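Local coordinates for bsobi restriction endonuclease (PDB 1DC1), which cuts double-stranded DNA as a homodimeric type II restriction endonuclease, recognising the degenerate sequence 5'-CYCGRG-3' and cleaving after its first cytosine, at residues D[49-53]-D[65-71]; D[146-150]-D[186-190]. All blocks are in the same frame, centred on the assembly; numbering follows the deposited sequence. Where two conformers were deposited one is given.

Contact 1 and contact 2 lie on opposite sides of the chain's centre, 48 Å apart between their centres and about 34 Å between nearest atoms, so they do not touch. The long helix 110-152 relates them: residues near its start pack against the end of helix 21-53 beside contact 1, while its last turns supply residues 146-150 of contact 2. Contact 1 belongs to the helical region, contact 2 to the sheet-bearing region, where strand 235-242 of the same sheet carries the predicted magnesium ligands Glu-240 and Lys-242. The nearest atom of contact 1 is about 9 Å from the bound DNA, that of contact 2 about 11 Å. Neither includes these ligands or the third, Asp-212.

Contact 1. Residues D[49-53]-D[65-71]; sequences LKVAA and LEDIQDA
The last turn of helix 21-53, residues 49-53, is regular helix (Ala-53 N to Leu-49 O, 2.8 Å) and packs against a turn leading into helix 69-75. Leu-49 and Ile-68 set the register, with CA atoms 7.0 Å apart. Leu-49 CB points sideways, but its t,p rotamer carries CD1 across. Leu-65 (phi/psi -92/90) comes first; its m,t side chain brings CD1 to 3.6 Å from Ala-52 O and 4.0 Å from Ala-53 O, over the C-terminal end of the helix. Leu-65 O accepts hydrogen bonds from Ile-68 N at 3.1 Å and Gln-69 NE2 at 2.7 Å, which hold the turn together. Asp-67, at the exposed margin, places OD2 3.9 Å from Ala-52 CB. Ile-68 (-112/4), buried and p,t, makes the most contacts: CG2 meets Leu-49 CD1 at 3.8 Å and Ala-52 CB at 3.7 Å, and CD1 lies 4.3 Å from Ala-53 CB. From Gln-69 the backbone is helical, and Ala-71 CB meets Leu-49 CD1 at 3.5 Å. This is apolar packing of a helix end on a turn and the start of the next helix. Leu-62 covers Ala-53 and Ile-68, while Leu-49 also rests on Ile-115 and Tyr-118 of helix 110-152.

Contact 2. Residues D[146-150]-D[186-190]; sequences IISAL and GISWT
Leu-150 lays its CD2 methyl over one face of the Trp-189 indole, a CH-pi contact 4.2 Å from that atom to the centroid of the five-membered ring and 24° off the ring normal. This is helix-on-sheet packing in the α/β core of a PDDEXK-type nuclease: the C-terminal part of helix 110-152 packs on strand 184-191 of the mixed sheet, which lies between strands 157-161 and 194-199. Axes of the short segments approach to 10.5 Å and run nearly parallel, at a signed angle of 22°. Residues 146-150 are regular helix, with Leu-150 N hydrogen-bonded to Ile-146 O at 3.1 Å; residues 186-190 are extended. Strand alternation directs CB of Ile-187 and Trp-189 toward the helix and that of Ser-188 away. The CA atoms pair Ile-147 with Ile-187 at 8.0 Å and Leu-150 with Trp-189 at 8.4 Å. Trp-189 takes chi1 62° and chi2 96°, and its NE1 donates a hydrogen bond to Ile-321 O, joining the strand to helix 310-321, on which Ile-146 and Leu-150 also rest. Leu-150 is m,t, with CD1 3.8 Å from Ile-187 CG2. Ile-146 CG2 lies 4.4 Å from Ile-187 CG2 and 4.5 Å from Trp-189 CZ3. Ile-147 CB points sideways; in its p,t rotamer, Ile-147 CG2 lies 3.7 Å from CD1 of Ile-187, itself m,m.

Contact 1. Residues D[49-53]-D[65-71]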
loop_
_atom_site.group_PDB
_atom_site.type_symbol
_atom_site.label_atom_id
_atom_site.label_comp_id
_atom_site.label_asym_id
_atom_site.label_seq_id
_atom_site.Cartn_x
_atom_site.Cartn_y
_atom_site.Cartn_z
ATOM N N LEU D 49 4.228 21.886 -20.272
ATOM C CA LEU D 49 4.909 22.653 -19.213
ATOM C C LEU D 49 6.198 23.237 -19.758
ATOM O O LEU D 49 6.513 24.374 -19.480
ATOM C CB LEU D 49 5.251 21.797 -17.963
ATOM C CG LEU D 49 6.085 22.425 -16.792
ATOM C CD1 LEU D 49 5.348 23.596 -16.073
ATOM C CD2 LEU D 49 6.433 21.311 -15.789
ATOM N N LYS D 50 6.945 22.476 -20.534
ATOM C CA LYS D 50 8.175 23.016 -21.063
ATOM C C LYS D 50 7.912 24.237 -21.982
ATOM O O LYS D 50 8.662 25.226 -21.948
ATOM C CB LYS D 50 8.950 21.943 -21.840
ATOM C CG LYS D 50 10.333 22.392 -22.287
ATOM C CD LYS D 50 11.038 21.291 -22.989
ATOM C CE LYS D 50 12.435 21.701 -23.463
ATOM N NZ LYS D 50 13.280 20.486 -23.662
ATOM N N VAL D 51 6.869 24.162 -22.803
ATOM C CA VAL D 51 6.541 25.259 -23.698
ATOM C C VAL D 51 6.225 26.487 -22.840
ATOM O O VAL D 51 6.729 27.576 -23.105
ATOM C CB VAL D 51 5.311 24.914 -24.576
ATOM C CG1 VAL D 51 4.749 26.204 -25.186
ATOM C CG2 VAL D 51 5.694 23.879 -25.653
ATOM N N ALA D 52 5.422 26.316 -21.800
ATOM C CA ALA D 52 5.045 27.432 -20.927
ATOM C C ALA D 52 6.204 27.981 -20.120
ATOM O O ALA D 52 6.390 29.180 -20.015
ATOM C CB ALA D 52 3.957 26.982 -19.978
ATOM N N ALA D 53 6.992 27.088 -19.560
ATOM C CA ALA D 53 8.094 27.490 -18.733
ATOM C C ALA D 53 9.221 28.105 -19.506
ATOM O O ALA D 53 9.994 28.899 -18.948
ATOM C CB ALA D 53 8.615 26.309 -17.961
ATOM N N LEU D 65 5.157 33.195 -13.950
ATOM C CA LEU D 65 4.264 32.514 -14.875
ATOM C C LEU D 65 3.205 31.819 -13.994
ATOM O O LEU D 65 3.366 30.669 -13.566
ATOM C CB LEU D 65 5.067 31.523 -15.706
ATOM C CG LEU D 65 6.310 32.123 -16.400
ATOM C CD1 LEU D 65 7.147 31.053 -17.082
ATOM C CD2 LEU D 65 5.833 33.119 -17.405
ATOM N N GLU D 66 2.111 32.530 -13.712
ATOM C CA GLU D 66 1.106 31.960 -12.830
ATOM C C GLU D 66 0.547 30.623 -13.296
ATOM O O GLU D 66 0.236 29.758 -12.474
ATOM C CB GLU D 66 -0.003 32.982 -12.544
ATOM C CG GLU D 66 -0.737 33.466 -13.772
ATOM C CD GLU D 66 -1.949 34.372 -13.456
ATOM O OE1 GLU D 66 -1.878 35.231 -12.540
ATOM O OE2 GLU D 66 -2.978 34.217 -14.158
ATOM N N ASP D 67 0.481 30.420 -14.603
ATOM C CA ASP D 67 -0.059 29.186 -15.192
ATOM C C ASP D 67 0.688 27.884 -14.847
ATOM O O ASP D 67 0.139 26.793 -14.977
ATOM C CB ASP D 67 -0.150 29.386 -16.716
ATOM C CG ASP D 67 1.085 30.205 -17.306
ATOM O OD1 ASP D 67 1.346 31.382 -16.891
ATOM O OD2 ASP D 67 1.798 29.677 -18.199
ATOM N N ILE D 68 1.928 28.012 -14.384
ATOM C CA ILE D 68 2.764 26.886 -14.049
ATOM C C ILE D 68 3.067 26.729 -12.546
ATOM O O ILE D 68 3.833 25.831 -12.154
ATOM C CB ILE D 68 4.110 26.988 -14.780
ATOM C CG1 ILE D 68 4.891 28.159 -14.246
ATOM C CG2 ILE D 68 3.902 27.124 -16.304
ATOM C CD1 ILE D 68 6.316 28.168 -14.793
ATOM N N GLN D 69 2.484 27.565 -11.696
ATOM C CA GLN D 69 2.790 27.437 -10.261
ATOM C C GLN D 69 2.439 26.095 -9.619
ATOM O O GLN D 69 3.180 25.620 -8.750
ATOM C CB GLN D 69 2.181 28.588 -9.440
ATOM C CG GLN D 69 2.674 30.007 -9.857
ATOM C CD GLN D 69 4.191 30.125 -9.972
ATOM O OE1 GLN D 69 4.927 30.051 -8.957
ATOM N NE2 GLN D 69 4.681 30.287 -11.215
ATOM N N ASP D 70 1.350 25.458 -10.025
ATOM C CA ASP D 70 1.016 24.162 -9.440
ATOM C C ASP D 70 2.035 23.117 -9.852
ATOM O O ASP D 70 2.457 22.297 -9.033
ATOM C CB ASP D 70 -0.404 23.789 -9.847
ATOM C CG ASP D 70 -1.439 24.765 -9.267
ATOM O OD1 ASP D 70 -1.401 25.062 -8.053
ATOM O OD2 ASP D 70 -2.285 25.253 -10.020
ATOM N N ALA D 71 2.449 23.176 -11.116
ATOM C CA ALA D 71 3.472 22.278 -11.674
ATOM C C ALA D 71 4.798 22.509 -10.902
ATOM O O ALA D 71 5.505 21.563 -10.553
ATOM C CB ALA D 71 3.668 22.563 -13.165
#

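Contact 2. Residues D[146-150]-D[186-190]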
loop_
_atom_site.group_PDB
_atom_site.type_symbol
_atom_site.label_atom_id
_atom_site.label_comp_id
_atom_site.label_asym_id
_atom_site.label_seq_id
_atom_site.Cartn_x
_atom_site.Cartn_y
_atom_site.Cartn_z
ATOM N N ILE D 146 -21.380 -11.521 -13.058
ATOM C CA ILE D 146 -22.705 -11.475 -12.466
ATOM C C ILE D 146 -23.767 -11.275 -13.554
ATOM O O ILE D 146 -24.712 -12.050 -13.617
ATOM C CB ILE D 146 -22.812 -10.301 -11.432
ATOM C CG1 ILE D 146 -21.873 -10.574 -10.215
ATOM C CG2 ILE D 146 -24.339 -10.044 -11.069
ATOM C CD1 ILE D 146 -22.567 -11.057 -8.996
ATOM N N ILE D 147 -23.634 -10.248 -14.392
ATOM C CA ILE D 147 -24.630 -10.036 -15.456
ATOM C C ILE D 147 -24.645 -11.163 -16.492
ATOM O O ILE D 147 -25.704 -11.536 -16.969
ATOM C CB ILE D 147 -24.538 -8.587 -16.097
ATOM C CG1 ILE D 147 -23.263 -8.350 -16.891
ATOM C CG2 ILE D 147 -24.652 -7.550 -14.952
ATOM C CD1 ILE D 147 -23.173 -6.911 -17.350
ATOM N N SER D 148 -23.496 -11.755 -16.807
ATOM C CA SER D 148 -23.520 -12.890 -17.724
ATOM C C SER D 148 -24.251 -14.065 -17.090
ATOM O O SER D 148 -25.013 -14.751 -17.770
ATOM C CB SER D 148 -22.121 -13.305 -18.122
ATOM O OG SER D 148 -21.749 -12.445 -19.169
ATOM N N ALA D 149 -24.032 -14.307 -15.803
ATOM C CA ALA D 149 -24.747 -15.372 -15.122
ATOM C C ALA D 149 -26.279 -15.133 -15.191
ATOM O O ALA D 149 -27.043 -16.077 -15.389
ATOM C CB ALA D 149 -24.309 -15.465 -13.670
ATOM N N LEU D 150 -26.730 -13.885 -15.023
ATOM C CA LEU D 150 -28.175 -13.546 -15.085
ATOM C C LEU D 150 -28.649 -13.751 -16.521
ATOM O O LEU D 150 -29.716 -14.349 -16.743
ATOM C CB LEU D 150 -28.477 -12.075 -14.662
ATOM C CG LEU D 150 -28.238 -11.762 -13.165
ATOM C CD1 LEU D 150 -28.173 -10.291 -12.854
ATOM C CD2 LEU D 150 -29.357 -12.381 -12.410
ATOM N N GLY D 186 -24.269 -0.824 -9.287
ATOM C CA GLY D 186 -25.085 -1.846 -8.646
ATOM C C GLY D 186 -25.922 -2.595 -9.676
ATOM O O GLY D 186 -26.103 -2.118 -10.800
ATOM N N ILE D 187 -26.426 -3.764 -9.297
ATOM C CA ILE D 187 -27.232 -4.601 -10.191
ATOM C C ILE D 187 -28.328 -5.139 -9.304
ATOM O O ILE D 187 -28.086 -5.447 -8.117
ATOM C CB ILE D 187 -26.408 -5.787 -10.754
ATOM C CG1 ILE D 187 -25.238 -5.241 -11.593
ATOM C CG2 ILE D 187 -27.321 -6.808 -11.507
ATOM C CD1 ILE D 187 -25.652 -4.616 -12.904
ATOM N N SER D 188 -29.526 -5.240 -9.855
ATOM C CA SER D 188 -30.642 -5.730 -9.075
ATOM C C SER D 188 -31.462 -6.758 -9.838
ATOM O O SER D 188 -31.731 -6.575 -11.009
ATOM C CB SER D 188 -31.498 -4.538 -8.688
ATOM O OG SER D 188 -32.495 -4.957 -7.786
ATOM N N TRP D 189 -31.885 -7.829 -9.185
ATOM C CA TRP D 189 -32.698 -8.864 -9.841
ATOM C C TRP D 189 -33.703 -9.507 -8.858
ATOM O O TRP D 189 -33.778 -9.169 -7.657
ATOM C CB TRP D 189 -31.821 -9.994 -10.403
ATOM C CG TRP D 189 -31.046 -10.735 -9.319
ATOM C CD1 TRP D 189 -31.394 -11.920 -8.679
ATOM C CD2 TRP D 189 -29.765 -10.328 -8.751
ATOM N NE1 TRP D 189 -30.397 -12.260 -7.767
ATOM C CE2 TRP D 189 -29.399 -11.311 -7.787
ATOM C CE3 TRP D 189 -28.903 -9.230 -8.973
ATOM C CZ2 TRP D 189 -28.185 -11.216 -7.040
ATOM C CZ3 TRP D 189 -27.700 -9.139 -8.240
ATOM C CH2 TRP D 189 -27.354 -10.114 -7.295
ATOM N N THR D 190 -34.489 -10.436 -9.390
ATOM C CA THR D 190 -35.477 -11.173 -8.607
ATOM C C THR D 190 -35.294 -12.643 -8.978
ATOM O O THR D 190 -35.275 -12.999 -10.151
ATOM C CB THR D 190 -36.915 -10.769 -8.939
ATOM O OG1 THR D 190 -37.112 -9.395 -8.628
ATOM C CG2 THR D 190 -37.888 -11.589 -8.120
#